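Local coordinates for flagellar basal body rod modification protein (Helicobacter pylori 26695, PDB 4ZZF), which is probably required for flagellar hook assembly, perhaps as a scaffold, and is present here as a truncated form containing its Ig-like domain, at residues Lys8-Asp13 and Ser136-Gln142; Gly16-Asn22 and Lys82-Tyr88; Phe31-Ala37 and Tyr62-Lys66; Leu53-Ile57 and Trp73-Glu78. All blocks are in the same frame, centred on the assembly; numbering follows the deposited sequence.

Contact 1: Lys8-Asp13 and Ser136-Gln142; sequences KIAETD and SAIEFYQ
Tyr141 and Glu11 meet on one face of an antiparallel strand pair that carries a classic beta bulge. The tyrosine CG sits between its backbone N and carbonyl carbon (chi1 50°), which swings the ring back over strand 9-12. Tyr141 OH donates to Glu11 OE2 at 2.6 Å, on the anti lone pair and in the plane of the ring. Arg110 also binds both of these groups, and Arg107 pairs with Glu11 OE1. Ile9 lies over one ring face, its CB 4.0 Å from the Tyr141 ring centroid, a CH-pi contact. On the other face of the pair, Ala10 CB packs 3.5 Å from Phe140 CE2. At the bulge, Ile138 N and Glu139 N both turn to Glu11 O, the second bond being weak. The second subunit pairs with Glu139 and Phe140, so the sheet continues across the interface. Beyond the bulge, Asp13 N donates to Ser136 O at 2.8 Å.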
loop_
_atom_site.group_PDB
_atom_site.type_symbol
_atom_site.label_atom_id
_atom_site.label_comp_id
_atom_site.label_asym_id
_atom_site.label_seq_id
_atom_site.Cartn_x
_atom_site.Cartn_y
_atom_site.Cartn_z
ATOM N N LYS A 8 -0.453 -9.223 -0.196
ATOM C CA LYS A 8 0.884 -9.742 -0.476
ATOM C C LYS A 8 0.849 -11.254 -0.372
ATOM O O LYS A 8 -0.070 -11.818 0.227
ATOM C CB LYS A 8 1.939 -9.181 0.492
ATOM C CG LYS A 8 2.045 -7.638 0.560
ATOM C CD LYS A 8 2.494 -7.037 -0.760
ATOM C CE LYS A 8 2.847 -5.559 -0.624
ATOM N NZ LYS A 8 1.725 -4.743 -0.084
ATOM N N ILE A 9 1.842 -11.910 -0.956
ATOM C CA ILE A 9 2.087 -13.307 -0.653
ATOM C C ILE A 9 2.988 -13.325 0.552
ATOM O O ILE A 9 3.977 -12.580 0.611
ATOM C CB ILE A 9 2.744 -14.079 -1.823
ATOM C CG1 ILE A 9 1.942 -13.889 -3.110
ATOM C CG2 ILE A 9 2.910 -15.579 -1.467
ATOM C CD1 ILE A 9 0.693 -14.719 -3.169
ATOM N N ALA A 10 2.623 -14.144 1.535
ATOM C CA ALA A 10 3.448 -14.325 2.727
ATOM C C ALA A 10 4.007 -15.742 2.749
ATOM O O ALA A 10 3.301 -16.693 2.413
ATOM C CB ALA A 10 2.643 -14.051 3.985
ATOM N N GLU A 11 5.285 -15.857 3.083
ATOM C CA GLU A 11 5.897 -17.129 3.429
ATOM C C GLU A 11 5.975 -17.157 4.966
ATOM O O GLU A 11 6.491 -16.218 5.555
ATOM C CB GLU A 11 7.304 -17.267 2.812
ATOM C CG GLU A 11 7.395 -17.115 1.298
ATOM C CD GLU A 11 7.001 -18.384 0.559
ATOM O OE1 GLU A 11 7.017 -19.476 1.178
ATOM O OE2 GLU A 11 6.652 -18.299 -0.635
ATOM N N THR A 12 5.454 -18.187 5.619
ATOM C CA THR A 12 5.583 -18.264 7.079
ATOM C C THR A 12 6.434 -19.459 7.509
ATOM O O THR A 12 6.712 -20.344 6.703
ATOM C CB THR A 12 4.225 -18.368 7.786
ATOM O OG1 THR A 12 3.746 -19.710 7.701
ATOM C CG2 THR A 12 3.222 -17.420 7.187
ATOM N N ASP A 13 6.844 -19.490 8.777
ATOM C CA ASP A 13 7.638 -20.619 9.269
ATOM C C ASP A 13 6.761 -21.808 9.706
ATOM O O ASP A 13 7.249 -22.747 10.315
ATOM C CB ASP A 13 8.564 -20.190 10.428
ATOM C CG ASP A 13 7.805 -19.608 11.624
ATOM O OD1 ASP A 13 6.614 -19.916 11.812
ATOM O OD2 ASP A 13 8.407 -18.836 12.396
ATOM N N SER A 136 5.159 -15.191 12.662
ATOM C CA SER A 136 5.445 -16.428 11.953
ATOM C C SER A 136 5.862 -16.124 10.511
ATOM O O SER A 136 6.367 -16.989 9.821
ATOM C CB SER A 136 4.241 -17.362 11.974
ATOM O OG SER A 136 3.323 -17.023 10.953
ATOM N N ALA A 137 5.670 -14.886 10.066
ATOM C CA ALA A 137 5.961 -14.534 8.678
ATOM C C ALA A 137 7.444 -14.256 8.468
ATOM O O ALA A 137 8.024 -13.423 9.163
ATOM C CB ALA A 137 5.148 -13.342 8.256
ATOM N N ILE A 138 8.050 -14.938 7.499
ATOM C CA ILE A 138 9.472 -14.756 7.238
ATOM C C ILE A 138 9.764 -13.958 5.957
ATOM O O ILE A 138 10.870 -13.445 5.793
ATOM C CB ILE A 138 10.206 -16.107 7.154
ATOM C CG1 ILE A 138 9.659 -16.969 6.011
ATOM C CG2 ILE A 138 10.146 -16.838 8.498
ATOM C CD1 ILE A 138 10.133 -18.450 6.090
ATOM N N GLU A 139 8.781 -13.845 5.063
ATOM C CA GLU A 139 8.982 -13.111 3.813
ATOM C C GLU A 139 7.667 -12.644 3.206
ATOM O O GLU A 139 6.672 -13.356 3.302
ATOM C CB GLU A 139 9.727 -13.977 2.789
ATOM C CG GLU A 139 10.236 -13.155 1.635
ATOM C CD GLU A 139 10.964 -13.952 0.574
ATOM O OE1 GLU A 139 10.876 -15.204 0.565
ATOM O OE2 GLU A 139 11.639 -13.299 -0.252
ATOM N N PHE A 140 7.661 -11.457 2.588
ATOM C CA PHE A 140 6.513 -10.997 1.795
ATOM C C PHE A 140 6.928 -10.525 0.412
ATOM O O PHE A 140 7.989 -9.913 0.249
ATOM C CB PHE A 140 5.767 -9.841 2.472
ATOM C CG PHE A 140 5.184 -10.176 3.817
ATOM C CD1 PHE A 140 5.955 -10.065 4.969
ATOM C CD2 PHE A 140 3.849 -10.545 3.936
ATOM C CE1 PHE A 140 5.406 -10.337 6.212
ATOM C CE2 PHE A 140 3.298 -10.827 5.163
ATOM C CZ PHE A 140 4.067 -10.720 6.304
ATOM N N TYR A 141 6.070 -10.781 -0.574
ATOM C CA TYR A 141 6.266 -10.263 -1.930
ATOM C C TYR A 141 4.917 -10.146 -2.653
ATOM O O TYR A 141 3.892 -10.631 -2.166
ATOM C CB TYR A 141 7.250 -11.151 -2.723
ATOM C CG TYR A 141 6.942 -12.628 -2.690
ATOM C CD1 TYR A 141 6.098 -13.208 -3.641
ATOM C CD2 TYR A 141 7.502 -13.451 -1.723
ATOM C CE1 TYR A 141 5.812 -14.578 -3.619
ATOM C CE2 TYR A 141 7.229 -14.817 -1.697
ATOM C CZ TYR A 141 6.383 -15.372 -2.639
ATOM O OH TYR A 141 6.111 -16.726 -2.608
ATOM N N GLN A 142 4.916 -9.484 -3.802
ATOM C CA GLN A 142 3.690 -9.288 -4.566
ATOM C C GLN A 142 3.372 -10.522 -5.415
ATOM O O GLN A 142 4.280 -11.165 -5.943
ATOM C CB GLN A 142 3.813 -8.021 -5.423
ATOM C CG GLN A 142 3.204 -6.785 -4.739
ATOM C CD GLN A 142 3.782 -5.450 -5.228
ATOM O OE1 GLN A 142 4.600 -5.404 -6.157
ATOM N NE2 GLN A 142 3.354 -4.354 -4.589
#

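Contact 2: Gly16-Asn22 and Lys82-Tyr88; sequences GANFDGN and KVPKGNY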
loop_
_atom_site.group_PDB
_atom_site.type_symbol
_atom_site.label_atom_id
_atom_site.label_comp_id
_atom_site.label_asym_id
_atom_site.label_seq_id
_atom_site.Cartn_x
_atom_site.Cartn_y
_atom_site.Cartn_z
ATOM N N GLY A 16 4.145 -27.463 8.614
ATOM C CA GLY A 16 3.545 -28.756 8.879
ATOM C C GLY A 16 2.185 -28.659 9.532
ATOM O O GLY A 16 1.826 -27.625 10.066
ATOM N N ALA A 17 1.422 -29.742 9.473
ATOM C CA ALA A 17 0.151 -29.835 10.172
ATOM C C ALA A 17 0.177 -31.018 11.138
ATOM O O ALA A 17 0.938 -31.971 10.948
ATOM C CB ALA A 17 -0.992 -29.985 9.192
ATOM N N ASN A 18 -0.661 -30.975 12.165
ATOM C CA ASN A 18 -0.674 -32.056 13.144
ATOM C C ASN A 18 -1.687 -33.148 12.842
ATOM O O ASN A 18 -2.871 -32.871 12.654
ATOM C CB ASN A 18 -0.940 -31.511 14.539
ATOM C CG ASN A 18 -1.014 -32.613 15.576
ATOM O OD1 ASN A 18 -2.105 -33.034 15.976
ATOM N ND2 ASN A 18 0.147 -33.109 15.997
ATOM N N PHE A 19 -1.211 -34.387 12.794
ATOM C CA PHE A 19 -2.102 -35.542 12.716
ATOM C C PHE A 19 -2.187 -36.205 14.084
ATOM O O PHE A 19 -1.159 -36.578 14.650
ATOM C CB PHE A 19 -1.609 -36.536 11.670
ATOM C CG PHE A 19 -2.433 -37.785 11.585
ATOM C CD1 PHE A 19 -3.795 -37.715 11.353
ATOM C CD2 PHE A 19 -1.840 -39.030 11.708
ATOM C CE1 PHE A 19 -4.554 -38.865 11.259
ATOM C CE2 PHE A 19 -2.591 -40.177 11.614
ATOM C CZ PHE A 19 -3.953 -40.097 11.390
ATOM N N ASP A 20 -3.402 -36.352 14.612
ATOM C CA ASP A 20 -3.566 -36.846 15.984
ATOM C C ASP A 20 -3.450 -38.368 16.092
ATOM O O ASP A 20 -3.242 -38.896 17.183
ATOM C CB ASP A 20 -4.908 -36.383 16.589
ATOM C CG ASP A 20 -6.131 -36.914 15.841
ATOM O OD1 ASP A 20 -6.086 -38.043 15.300
ATOM O OD2 ASP A 20 -7.158 -36.194 15.815
ATOM N N GLY A 21 -3.600 -39.066 14.968
ATOM C CA GLY A 21 -3.518 -40.514 14.967
ATOM C C GLY A 21 -4.771 -41.214 14.468
ATOM O O GLY A 21 -4.704 -42.352 13.985
ATOM N N ASN A 22 -5.920 -40.554 14.572
ATOM C CA ASN A 22 -7.149 -41.159 14.067
ATOM C C ASN A 22 -7.975 -40.240 13.158
ATOM O O ASN A 22 -8.428 -40.657 12.086
ATOM C CB ASN A 22 -8.017 -41.648 15.236
ATOM C CG ASN A 22 -9.268 -42.388 14.766
ATOM O OD1 ASN A 22 -9.180 -43.388 14.040
ATOM N ND2 ASN A 22 -10.438 -41.900 15.179
ATOM N N LYS A 82 -2.662 -46.455 8.960
ATOM C CA LYS A 82 -2.626 -45.174 9.666
ATOM C C LYS A 82 -1.274 -44.947 10.329
ATOM O O LYS A 82 -0.809 -45.771 11.115
ATOM C CB LYS A 82 -3.754 -45.077 10.698
ATOM C CG LYS A 82 -5.126 -44.894 10.048
ATOM C CD LYS A 82 -6.051 -44.020 10.883
ATOM C CE LYS A 82 -7.350 -43.738 10.128
ATOM N NZ LYS A 82 -8.276 -42.839 10.883
ATOM N N VAL A 83 -0.658 -43.814 9.995
ATOM C CA VAL A 83 0.708 -43.484 10.404
ATOM C C VAL A 83 0.786 -42.933 11.831
ATOM O O VAL A 83 -0.235 -42.527 12.394
ATOM C CB VAL A 83 1.305 -42.461 9.442
ATOM C CG1 VAL A 83 1.296 -43.021 8.015
ATOM C CG2 VAL A 83 0.515 -41.154 9.533
ATOM N N PRO A 84 1.996 -42.924 12.429
ATOM C CA PRO A 84 2.120 -42.385 13.794
ATOM C C PRO A 84 1.661 -40.930 13.912
ATOM O O PRO A 84 1.796 -40.153 12.965
ATOM C CB PRO A 84 3.623 -42.510 14.102
ATOM C CG PRO A 84 4.281 -42.833 12.802
ATOM C CD PRO A 84 3.254 -43.530 11.969
ATOM N N LYS A 85 1.094 -40.582 15.063
ATOM C CA LYS A 85 0.644 -39.221 15.290
ATOM C C LYS A 85 1.852 -38.300 15.261
ATOM O O LYS A 85 2.976 -38.727 15.519
ATOM C CB LYS A 85 -0.109 -39.092 16.621
ATOM C CG LYS A 85 0.756 -39.216 17.875
ATOM C CD LYS A 85 -0.098 -39.218 19.159
ATOM C CE LYS A 85 -0.251 -37.822 19.759
ATOM N NZ LYS A 85 -0.973 -37.820 21.084
ATOM N N GLY A 86 1.620 -37.035 14.932
ATOM C CA GLY A 86 2.691 -36.060 14.930
ATOM C C GLY A 86 2.535 -35.001 13.867
ATOM O O GLY A 86 1.461 -34.859 13.268
ATOM N N ASN A 87 3.610 -34.250 13.655
ATOM C CA ASN A 87 3.628 -33.216 12.637
ATOM C C ASN A 87 4.048 -33.739 11.274
ATOM O O ASN A 87 5.113 -34.336 11.121
ATOM C CB ASN A 87 4.564 -32.078 13.026
ATOM C CG ASN A 87 3.875 -30.730 12.988
ATOM O OD1 ASN A 87 2.708 -30.614 13.367
ATOM N ND2 ASN A 87 4.547 -29.729 12.404
ATOM N N TYR A 88 3.203 -33.493 10.284
ATOM C CA TYR A 88 3.516 -33.837 8.903
ATOM C C TYR A 88 3.659 -32.607 8.009
ATOM O O TYR A 88 2.780 -31.740 7.973
ATOM C CB TYR A 88 2.443 -34.771 8.368
ATOM C CG TYR A 88 2.588 -36.137 8.965
ATOM C CD1 TYR A 88 2.070 -36.427 10.229
ATOM C CD2 TYR A 88 3.278 -37.130 8.291
ATOM C CE1 TYR A 88 2.217 -37.685 10.787
ATOM C CE2 TYR A 88 3.436 -38.386 8.836
ATOM C CZ TYR A 88 2.904 -38.663 10.081
ATOM O OH TYR A 88 3.076 -39.919 10.609
#
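Strands 16-19 and 86-88 run antiparallel in the FlgD Ig-like domain, with Ala17-Tyr88 and Phe19-Gly86 as hydrogen-bonded pairs and Asn18-Asn87 as the non-hydrogen-bonded pair between them. Phe19 is the main apolar side chain of the contact. Its CG stands anti to the backbone N (chi1 177°), which sends the ring along the 82-85 loop. Val83 O lies at the ring edge, 3.4 Å from Phe19 CE2. Val83 CG2 packs 3.8 Å from Phe19 CD2. Gly21 N sits over the centre of one Phe19 face. Phe19 CB touches Tyr88 CD1 at 4.0 Å, and Trp73 packs against both aromatic rings. Tyr88 OH is fixed by a bond to Pro84 O, which it meets in the carbonyl plane on a lone pair. After the strand comes an Asx turn, in which Asp20 OD1 accepts from Asn22 N at 2.6 Å. Lys82 NZ reaches this turn, coming doubtfully close to Asn22 O and bonding Asn22 OD1 weakly at 3.3 Å.

Contact 3: Phe31-Ala37 and Tyr62-Lys66; sequences FDEKIDA and YNGQK
Asn63 holds its CG anti to the backbone N (chi1 -179°), and this carries the amide across to Ala37. Ile35 has CG1 anti to its carbonyl carbon (chi1 -61°), and CD1 then reaches Tyr62. Asn63 OD1 accepts from Ala37 N at 2.8 Å, in the carbonyl plane and on a lone pair, and the N-H points almost straight at it (175°). Ala37 CB rests 3.9 Å from Asn63 CB. Two backbone bonds lie beside this one, Ile35 N to Gln65 O and Gly64 N to Ile35 O. Tyr62-Gln65 forms a type II beta turn, with Gly64 at backbone angles that suit glycine.

Ile35 CD1 lies 3.9 Å from Tyr62 CB, and the two side chains run side by side. The same CD1 also sits over the centre of one face of the Phe31 ring. Ile69 of strand 67-73 touches all three residues. On the outer side, Lys34 and Lys66 touch through their aliphatic parts, Lys34 CG to Lys66 CD at 3.8 Å. Asn95 also hydrogen-bonds the 31-37 loop, through Lys34 O and Asp36 N. The two loops are therefore joined by three nearly straight N-H bonds, and Ile35 adds apolar contact with Tyr62 and Phe31. Such bonding would hold the turn to its neighbour without any salt bridge between the two segments.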
loop_
_atom_site.group_PDB
_atom_site.type_symbol
_atom_site.label_atom_id
_atom_site.label_comp_id
_atom_site.label_asym_id
_atom_site.label_seq_id
_atom_site.Cartn_x
_atom_site.Cartn_y
_atom_site.Cartn_z
ATOM N N PHE A 31 -2.246 -22.110 -4.624
ATOM C CA PHE A 31 -1.667 -22.231 -5.959
ATOM C C PHE A 31 -1.631 -20.873 -6.667
ATOM O O PHE A 31 -2.667 -20.281 -6.971
ATOM C CB PHE A 31 -2.431 -23.284 -6.774
ATOM C CG PHE A 31 -2.303 -24.672 -6.201
ATOM C CD1 PHE A 31 -3.142 -25.092 -5.167
ATOM C CD2 PHE A 31 -1.302 -25.528 -6.642
ATOM C CE1 PHE A 31 -3.013 -26.355 -4.609
ATOM C CE2 PHE A 31 -1.161 -26.794 -6.093
ATOM C CZ PHE A 31 -2.019 -27.213 -5.064
ATOM N N ASP A 32 -0.414 -20.393 -6.904
ATOM C CA ASP A 32 -0.164 -19.083 -7.505
ATOM C C ASP A 32 -0.671 -18.959 -8.940
ATOM O O ASP A 32 -0.956 -17.861 -9.409
ATOM C CB ASP A 32 1.337 -18.799 -7.458
ATOM C CG ASP A 32 1.910 -19.003 -6.061
ATOM O OD1 ASP A 32 2.051 -20.172 -5.631
ATOM O OD2 ASP A 32 2.184 -17.997 -5.381
ATOM N N GLU A 33 -0.761 -20.101 -9.615
ATOM C CA GLU A 33 -1.239 -20.215 -10.990
ATOM C C GLU A 33 -2.290 -21.295 -11.036
ATOM O O GLU A 33 -2.233 -22.225 -10.221
ATOM C CB GLU A 33 -0.115 -20.613 -11.954
ATOM C CG GLU A 33 0.892 -19.571 -12.289
ATOM C CD GLU A 33 1.886 -20.100 -13.303
ATOM O OE1 GLU A 33 1.621 -21.192 -13.878
ATOM O OE2 GLU A 33 2.935 -19.446 -13.514
ATOM N N LYS A 34 -3.207 -21.209 -11.999
ATOM C CA LYS A 34 -4.128 -22.301 -12.266
ATOM C C LYS A 34 -3.379 -23.603 -12.499
ATOM O O LYS A 34 -2.433 -23.650 -13.273
ATOM C CB LYS A 34 -4.990 -22.008 -13.499
ATOM C CG LYS A 34 -6.090 -21.011 -13.265
ATOM C CD LYS A 34 -7.046 -20.962 -14.443
ATOM C CE LYS A 34 -8.199 -20.009 -14.144
ATOM N NZ LYS A 34 -9.286 -20.064 -15.173
ATOM N N ILE A 35 -3.801 -24.668 -11.839
ATOM C CA ILE A 35 -3.192 -25.972 -12.089
ATOM C C ILE A 35 -3.479 -26.428 -13.521
ATOM O O ILE A 35 -4.626 -26.403 -13.966
ATOM C CB ILE A 35 -3.710 -27.027 -11.103
ATOM C CG1 ILE A 35 -3.348 -26.628 -9.675
ATOM C CG2 ILE A 35 -3.154 -28.378 -11.435
ATOM C CD1 ILE A 35 -4.085 -27.416 -8.648
ATOM N N ASP A 36 -2.443 -26.830 -14.248
ATOM C CA ASP A 36 -2.645 -27.431 -15.554
ATOM C C ASP A 36 -2.147 -28.869 -15.495
ATOM O O ASP A 36 -0.954 -29.089 -15.422
ATOM C CB ASP A 36 -1.911 -26.644 -16.635
ATOM C CG ASP A 36 -2.140 -27.214 -18.047
ATOM O OD1 ASP A 36 -2.655 -28.357 -18.192
ATOM O OD2 ASP A 36 -1.786 -26.511 -19.025
ATOM N N ALA A 37 -3.058 -29.837 -15.563
ATOM C CA ALA A 37 -2.704 -31.241 -15.363
ATOM C C ALA A 37 -2.043 -31.900 -16.587
ATOM O O ALA A 37 -1.674 -33.086 -16.536
ATOM C CB ALA A 37 -3.941 -32.041 -14.952
ATOM N N TYR A 62 -7.701 -31.555 -10.035
ATOM C CA TYR A 62 -7.915 -30.160 -9.676
ATOM C C TYR A 62 -7.524 -29.260 -10.822
ATOM O O TYR A 62 -7.312 -28.053 -10.644
ATOM C CB TYR A 62 -7.141 -29.808 -8.399
ATOM C CG TYR A 62 -7.685 -30.532 -7.190
ATOM C CD1 TYR A 62 -7.273 -31.825 -6.891
ATOM C CD2 TYR A 62 -8.643 -29.939 -6.372
ATOM C CE1 TYR A 62 -7.780 -32.509 -5.799
ATOM C CE2 TYR A 62 -9.156 -30.608 -5.273
ATOM C CZ TYR A 62 -8.721 -31.894 -4.990
ATOM O OH TYR A 62 -9.218 -32.574 -3.903
ATOM N N ASN A 63 -7.432 -29.860 -12.006
ATOM C CA ASN A 63 -7.105 -29.123 -13.216
ATOM C C ASN A 63 -7.975 -27.893 -13.338
ATOM O O ASN A 63 -9.181 -27.968 -13.146
ATOM C CB ASN A 63 -7.261 -30.011 -14.460
ATOM C CG ASN A 63 -6.911 -29.280 -15.733
ATOM O OD1 ASN A 63 -5.736 -29.025 -16.015
ATOM N ND2 ASN A 63 -7.927 -28.907 -16.496
ATOM N N GLY A 64 -7.361 -26.744 -13.596
ATOM C CA GLY A 64 -8.123 -25.517 -13.761
ATOM C C GLY A 64 -8.305 -24.634 -12.532
ATOM O O GLY A 64 -8.699 -23.472 -12.664
ATOM N N GLN A 65 -8.000 -25.152 -11.344
ATOM C CA GLN A 65 -8.218 -24.384 -10.126
ATOM C C GLN A 65 -6.972 -23.628 -9.698
ATOM O O GLN A 65 -5.854 -24.066 -9.971
ATOM C CB GLN A 65 -8.683 -25.306 -9.008
ATOM C CG GLN A 65 -9.924 -26.095 -9.381
ATOM C CD GLN A 65 -10.391 -27.003 -8.273
ATOM O OE1 GLN A 65 -10.286 -26.672 -7.084
ATOM N NE2 GLN A 65 -10.900 -28.163 -8.650
ATOM N N LYS A 66 -7.169 -22.493 -9.027
ATOM C CA LYS A 66 -6.067 -21.685 -8.499
ATOM C C LYS A 66 -6.439 -21.061 -7.150
ATOM O O LYS A 66 -7.592 -21.129 -6.728
ATOM C CB LYS A 66 -5.673 -20.579 -9.481
ATOM C CG LYS A 66 -6.683 -19.448 -9.587
ATOM C CD LYS A 66 -6.217 -18.378 -10.595
ATOM C CE LYS A 66 -5.032 -17.594 -10.045
ATOM N NZ LYS A 66 -4.390 -16.675 -11.033
#

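Contact 4: Leu53-Ile57 and Trp73-Glu78; sequences LVKTI and WDGTNE
Lys55 reaches from its strand across the 73-78 loop, crossing the Trp73 indole. CG is anti to the backbone N (chi1 -176°), and bends at chi2 and chi3 steer the chain toward Thr76. Lys55 CB lies 3.9 Å from Trp73 NE1, and CG lies closer to the same nitrogen. CD and CE run close to Thr76 O, with Lys55 CD 3.3 Å from it; CD also nears Glu78 OE1. At the tip, Lys55 NZ donates to Thr76 OG1 and to Asn77 O, both at 3.0 Å, the latter from well above the carbonyl plane. Trp73 NE1 donates to Thr76 O, which fixes the rotation of the indole. Val54 CG1 packs 3.9 Å from Trp73 CZ2. Glu78 bends back so that OE1 accepts from Thr56 N at 2.9 Å. Asp74 OD1 takes both Thr76 N and Thr76 OG1 from the same face of its carboxylate. This Asx turn of the Ig-like domain sits against a strand with a classic beta bulge, where Val54 and Lys55 both face Ile46.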
loop_
_atom_site.group_PDB
_atom_site.type_symbol
_atom_site.label_atom_id
_atom_site.label_comp_id
_atom_site.label_asym_id
_atom_site.label_seq_id
_atom_site.Cartn_x
_atom_site.Cartn_y
_atom_site.Cartn_z
ATOM N N LEU A 53 8.870 -39.527 2.836
ATOM C CA LEU A 53 7.590 -39.494 2.155
ATOM C C LEU A 53 6.615 -40.509 2.732
ATOM O O LEU A 53 6.883 -41.700 2.754
ATOM C CB LEU A 53 7.781 -39.753 0.665
ATOM C CG LEU A 53 6.526 -39.670 -0.204
ATOM C CD1 LEU A 53 5.988 -38.273 -0.150
ATOM C CD2 LEU A 53 6.848 -40.064 -1.638
ATOM N N VAL A 54 5.468 -40.034 3.180
ATOM C CA VAL A 54 4.466 -40.910 3.759
ATOM C C VAL A 54 3.258 -41.121 2.830
ATOM O O VAL A 54 2.696 -42.216 2.754
ATOM C CB VAL A 54 4.023 -40.348 5.127
ATOM C CG1 VAL A 54 2.566 -40.659 5.423
ATOM C CG2 VAL A 54 4.934 -40.888 6.205
ATOM N N LYS A 55 2.878 -40.079 2.103
ATOM C CA LYS A 55 1.675 -40.125 1.276
ATOM C C LYS A 55 1.813 -39.207 0.067
ATOM O O LYS A 55 2.451 -38.151 0.148
ATOM C CB LYS A 55 0.449 -39.726 2.100
ATOM C CG LYS A 55 -0.882 -39.829 1.380
ATOM C CD LYS A 55 -1.221 -41.284 1.114
ATOM C CE LYS A 55 -2.725 -41.526 1.153
ATOM N NZ LYS A 55 -3.045 -42.983 1.305
ATOM N N THR A 56 1.220 -39.620 -1.051
ATOM C CA THR A 56 1.154 -38.792 -2.239
ATOM C C THR A 56 -0.294 -38.709 -2.654
ATOM O O THR A 56 -0.985 -39.727 -2.734
ATOM C CB THR A 56 2.013 -39.347 -3.404
ATOM O OG1 THR A 56 3.386 -39.353 -3.019
ATOM C CG2 THR A 56 1.880 -38.469 -4.629
ATOM N N ILE A 57 -0.756 -37.487 -2.883
ATOM C CA ILE A 57 -2.099 -37.244 -3.364
ATOM C C ILE A 57 -2.031 -36.564 -4.726
ATOM O O ILE A 57 -1.503 -35.454 -4.833
ATOM C CB ILE A 57 -2.882 -36.362 -2.389
ATOM C CG1 ILE A 57 -2.838 -36.958 -0.981
ATOM C CG2 ILE A 57 -4.312 -36.155 -2.859
ATOM C CD1 ILE A 57 -3.570 -36.122 0.023
ATOM N N TRP A 73 -6.736 -35.407 4.314
ATOM C CA TRP A 73 -5.879 -36.574 4.363
ATOM C C TRP A 73 -6.374 -37.489 5.480
ATOM O O TRP A 73 -6.567 -37.022 6.608
ATOM C CB TRP A 73 -4.444 -36.154 4.610
ATOM C CG TRP A 73 -3.502 -37.281 4.828
ATOM C CD1 TRP A 73 -3.463 -38.460 4.156
ATOM C CD2 TRP A 73 -2.458 -37.330 5.805
ATOM N NE1 TRP A 73 -2.442 -39.240 4.643
ATOM C CE2 TRP A 73 -1.811 -38.570 5.649
ATOM C CE3 TRP A 73 -2.001 -36.451 6.781
ATOM C CZ2 TRP A 73 -0.739 -38.948 6.450
ATOM C CZ3 TRP A 73 -0.930 -36.825 7.563
ATOM C CH2 TRP A 73 -0.313 -38.065 7.395
ATOM N N ASP A 74 -6.580 -38.775 5.179
ATOM C CA ASP A 74 -7.151 -39.702 6.163
ATOM C C ASP A 74 -6.113 -40.186 7.163
ATOM O O ASP A 74 -6.435 -40.918 8.091
ATOM C CB ASP A 74 -7.814 -40.909 5.475
ATOM C CG ASP A 74 -6.857 -41.690 4.576
ATOM O OD1 ASP A 74 -5.625 -41.585 4.744
ATOM O OD2 ASP A 74 -7.346 -42.423 3.692
ATOM N N GLY A 75 -4.868 -39.774 6.967
ATOM C CA GLY A 75 -3.803 -40.141 7.875
ATOM C C GLY A 75 -3.181 -41.491 7.571
ATOM O O GLY A 75 -2.464 -42.045 8.411
ATOM N N THR A 76 -3.444 -42.020 6.376
ATOM C CA THR A 76 -2.843 -43.288 5.953
ATOM C C THR A 76 -1.637 -43.075 5.043
ATOM O O THR A 76 -1.539 -42.068 4.328
ATOM C CB THR A 76 -3.861 -44.195 5.220
ATOM O OG1 THR A 76 -4.261 -43.581 3.986
ATOM C CG2 THR A 76 -5.095 -44.447 6.095
ATOM N N ASN A 77 -0.706 -44.021 5.090
ATOM C CA ASN A 77 0.385 -44.036 4.129
ATOM C C ASN A 77 -0.068 -44.705 2.830
ATOM O O ASN A 77 -1.268 -44.949 2.617
ATOM C CB ASN A 77 1.632 -44.723 4.700
ATOM C CG ASN A 77 1.391 -46.176 5.106
ATOM O OD1 ASN A 77 0.416 -46.809 4.696
ATOM N ND2 ASN A 77 2.303 -46.709 5.915
ATOM N N GLU A 78 0.890 -44.989 1.956
ATOM C CA GLU A 78 0.538 -45.399 0.609
ATOM C C GLU A 78 -0.067 -46.806 0.578
ATOM O O GLU A 78 -0.701 -47.181 -0.408
ATOM C CB GLU A 78 1.755 -45.305 -0.311
ATOM C CG GLU A 78 1.388 -44.835 -1.720
ATOM C CD GLU A 78 0.506 -43.578 -1.734
ATOM O OE1 GLU A 78 1.035 -42.479 -1.462
ATOM O OE2 GLU A 78 -0.710 -43.689 -2.028
HETATM O O HOH W 1 3.459 -42.356 -1.621
#

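In the fold
Contact 1 joins residues near the two ends of the chain, and contacts 2, 3 and 4 are all nested inside the loop it closes. These three lie in the FlgD Ig-like domain. Contact 1 is built on a separate strand pair, 9-12 with 137-141. Contacts 2 and 4 are neighbours, with centres 10 Å apart, and reach the same sheet. They meet where Val83 N probably bonds Gly75 O and where Phe19 packs on Gly75. Contact 3 lies across the chain's centre from contact 2, their centres 27 Å apart. Contacts 3 and 4 alternate along the chain. Contact 1 touches contact 3 through a single packing contact of Ile9 with Asp32. Contact 1 thus pairs the chain's two end regions, while contacts 2 to 4 tie together parts of the Ig-like fold.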